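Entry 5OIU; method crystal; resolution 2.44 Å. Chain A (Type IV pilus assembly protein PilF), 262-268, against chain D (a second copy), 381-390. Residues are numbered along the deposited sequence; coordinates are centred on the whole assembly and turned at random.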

# COMPACT_ATOMS: atom_id res chain seq x y z
N PRO A 262 -18.52 8.12 -24.85
CA PRO A 262 -19.46 8.60 -25.87
C PRO A 262 -20.03 7.52 -26.79
O PRO A 262 -21.19 7.64 -27.19
CB PRO A 262 -18.63 9.60 -26.66
CG PRO A 262 -17.68 10.15 -25.64
CD PRO A 262 -17.38 9.03 -24.67
N PHE A 263 -19.27 6.48 -27.15
CA PHE A 263 -19.87 5.50 -28.06
C PHE A 263 -20.96 4.72 -27.35
O PHE A 263 -21.90 4.24 -27.99
CB PHE A 263 -18.83 4.56 -28.69
CG PHE A 263 -17.83 3.98 -27.73
CD1 PHE A 263 -18.16 2.90 -26.93
CD2 PHE A 263 -16.54 4.50 -27.65
CE1 PHE A 263 -17.23 2.35 -26.05
CE2 PHE A 263 -15.60 3.97 -26.77
CZ PHE A 263 -15.94 2.89 -25.98
N ASN A 264 -20.87 4.61 -26.02
CA ASN A 264 -21.94 4.00 -25.24
C ASN A 264 -23.15 4.94 -25.11
O ASN A 264 -24.30 4.50 -25.24
CB ASN A 264 -21.42 3.61 -23.85
CG ASN A 264 -20.45 2.44 -23.89
OD1 ASN A 264 -20.44 1.63 -24.83
ND2 ASN A 264 -19.63 2.33 -22.84
N ILE A 265 -22.91 6.23 -24.83
CA ILE A 265 -23.99 7.21 -24.80
C ILE A 265 -24.73 7.21 -26.13
O ILE A 265 -25.95 7.13 -26.18
CB ILE A 265 -23.45 8.62 -24.50
CG1 ILE A 265 -22.62 8.63 -23.23
CG2 ILE A 265 -24.60 9.62 -24.40
CD1 ILE A 265 -22.08 10.01 -22.95
N SER A 266 -23.97 7.28 -27.22
CA SER A 266 -24.56 7.35 -28.55
C SER A 266 -25.43 6.13 -28.84
O SER A 266 -26.46 6.25 -29.51
CB SER A 266 -23.45 7.48 -29.58
OG SER A 266 -24.01 7.51 -30.87
N ALA A 267 -25.05 4.96 -28.32
CA ALA A 267 -25.88 3.80 -28.56
C ALA A 267 -27.06 3.68 -27.60
O ALA A 267 -28.02 2.97 -27.92
CB ALA A 267 -25.04 2.52 -28.48
N ALA A 268 -27.03 4.34 -26.44
CA ALA A 268 -28.05 4.05 -25.44
C ALA A 268 -29.06 5.16 -25.19
O ALA A 268 -30.14 4.86 -24.67
CB ALA A 268 -27.41 3.66 -24.11
N LEU D 381 -23.33 -4.54 -32.29
CA LEU D 381 -22.44 -3.67 -31.53
C LEU D 381 -22.95 -3.44 -30.12
O LEU D 381 -22.15 -3.32 -29.18
CB LEU D 381 -22.25 -2.33 -32.23
CG LEU D 381 -21.28 -1.44 -31.44
CD1 LEU D 381 -19.88 -1.98 -31.55
CD2 LEU D 381 -21.31 -0.03 -31.93
N GLU D 382 -24.28 -3.38 -29.94
CA GLU D 382 -24.83 -3.08 -28.61
C GLU D 382 -24.50 -4.19 -27.63
O GLU D 382 -24.13 -3.91 -26.48
CB GLU D 382 -26.35 -2.88 -28.69
CG GLU D 382 -26.79 -1.49 -29.13
CD GLU D 382 -26.64 -1.25 -30.64
OE1 GLU D 382 -26.64 -2.23 -31.43
OE2 GLU D 382 -26.54 -0.06 -31.03
N GLU D 383 -24.64 -5.45 -28.05
CA GLU D 383 -24.30 -6.56 -27.17
C GLU D 383 -22.86 -6.46 -26.67
O GLU D 383 -22.59 -6.61 -25.47
CB GLU D 383 -24.53 -7.88 -27.91
CG GLU D 383 -25.96 -8.32 -27.88
CD GLU D 383 -26.40 -8.76 -26.49
OE1 GLU D 383 -25.81 -9.73 -25.96
OE2 GLU D 383 -27.34 -8.15 -25.91
N VAL D 384 -21.93 -6.17 -27.58
CA VAL D 384 -20.52 -6.05 -27.19
C VAL D 384 -20.34 -4.88 -26.25
O VAL D 384 -19.66 -4.97 -25.22
CB VAL D 384 -19.64 -5.91 -28.44
CG1 VAL D 384 -18.19 -5.72 -28.03
CG2 VAL D 384 -19.80 -7.12 -29.35
N LEU D 385 -20.94 -3.74 -26.59
CA LEU D 385 -20.89 -2.58 -25.71
C LEU D 385 -21.47 -2.92 -24.35
O LEU D 385 -20.94 -2.48 -23.32
CB LEU D 385 -21.63 -1.40 -26.34
CG LEU D 385 -21.00 -0.86 -27.61
CD1 LEU D 385 -21.82 0.28 -28.14
CD2 LEU D 385 -19.57 -0.42 -27.34
N ALA D 386 -22.53 -3.73 -24.32
CA ALA D 386 -23.16 -4.06 -23.04
C ALA D 386 -22.19 -4.80 -22.12
O ALA D 386 -22.14 -4.52 -20.92
CB ALA D 386 -24.42 -4.88 -23.28
N ARG D 387 -21.38 -5.72 -22.68
CA ARG D 387 -20.54 -6.63 -21.90
C ARG D 387 -19.21 -6.05 -21.49
O ARG D 387 -18.48 -6.71 -20.73
CB ARG D 387 -20.24 -7.92 -22.69
CG ARG D 387 -21.44 -8.74 -23.02
CD ARG D 387 -22.25 -9.01 -21.79
NE ARG D 387 -23.44 -9.74 -22.19
CZ ARG D 387 -24.63 -9.18 -22.35
NH1 ARG D 387 -24.78 -7.89 -22.11
NH2 ARG D 387 -25.66 -9.93 -22.72
N THR D 388 -18.85 -4.87 -21.96
CA THR D 388 -17.47 -4.43 -21.85
C THR D 388 -17.36 -3.06 -21.21
O THR D 388 -16.55 -2.23 -21.63
CB THR D 388 -16.81 -4.42 -23.23
OG1 THR D 388 -17.59 -3.60 -24.12
CG2 THR D 388 -16.71 -5.84 -23.77
N ILE D 389 -18.14 -2.81 -20.15
CA ILE D 389 -18.05 -1.56 -19.40
C ILE D 389 -17.37 -1.80 -18.06
O ILE D 389 -17.89 -2.51 -17.20
CB ILE D 389 -19.43 -0.93 -19.16
CG1 ILE D 389 -20.33 -1.11 -20.36
CG2 ILE D 389 -19.26 0.52 -18.88
CD1 ILE D 389 -21.69 -0.61 -20.07
N GLU D 390 -16.21 -1.16 -17.88
CA GLU D 390 -15.61 -1.07 -16.57
C GLU D 390 -15.71 0.38 -16.06
O GLU D 390 -16.16 0.63 -14.94
CB GLU D 390 -14.14 -1.53 -16.59
CG GLU D 390 -13.85 -2.86 -15.85
CD GLU D 390 -14.10 -2.80 -14.32
OE1 GLU D 390 -13.82 -3.81 -13.62
OE2 GLU D 390 -14.57 -1.75 -13.82
O HOH W 1 -19.04 -0.64 -24.00

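How do the two backbones meet? Helix 262-268 of chain A and helix 381-387 of chain D run at 128° to each other, with their axes no closer than 10.7 Å. That spacing leaves the contact to side chains. The register is marked by two pairs of CA atoms: A267(A) CA lies 7.0 Å from E382(D) CA, and N264(A) CA lies 6.7 Å from L385(D) CA.

What does the start of the chain D helix contribute? The CA-to-CB bond of E382(D) points sideways, but the side chain bends back so that its carboxylate nears chain A, with OE2 of E382(D) 3.9 Å from CB of A267(A). A methyl group offers that oxygen no proton to bond, so this is simple packing.

Why does L385(D) dominate the contact? One turn further on, it points toward chain A and has the largest covered area of either stretch. CD1 of L385(D) lies 3.9 Å from CB of A267(A), while its CD2 reaches CD1 of F263(A) at 3.6 Å, approaching the ring obliquely. These are apolar contacts that shield carbon surface from solvent. CD2 of L385(D) also sits 3.4 Å from OD1 of N264(A), a van der Waals neighbour rather than a polar partner.

Where, then, is the polar link? No direct hydrogen bond joins the stretches; a water does the work. Its O donates to OD1 of N264(A) at 2.8 Å and to the backbone O of L385(D) at 2.7 Å, so two acceptors that could not bond each other are bridged.

How does the contact finish beyond the helix? OG1 of T388(D) donates to O of V384(D) at 2.7 Å, a bond within chain D. I389(D), in the loop that follows, then brings its CG1 to 4.3 Å from ND2 of N264(A), a looser contact.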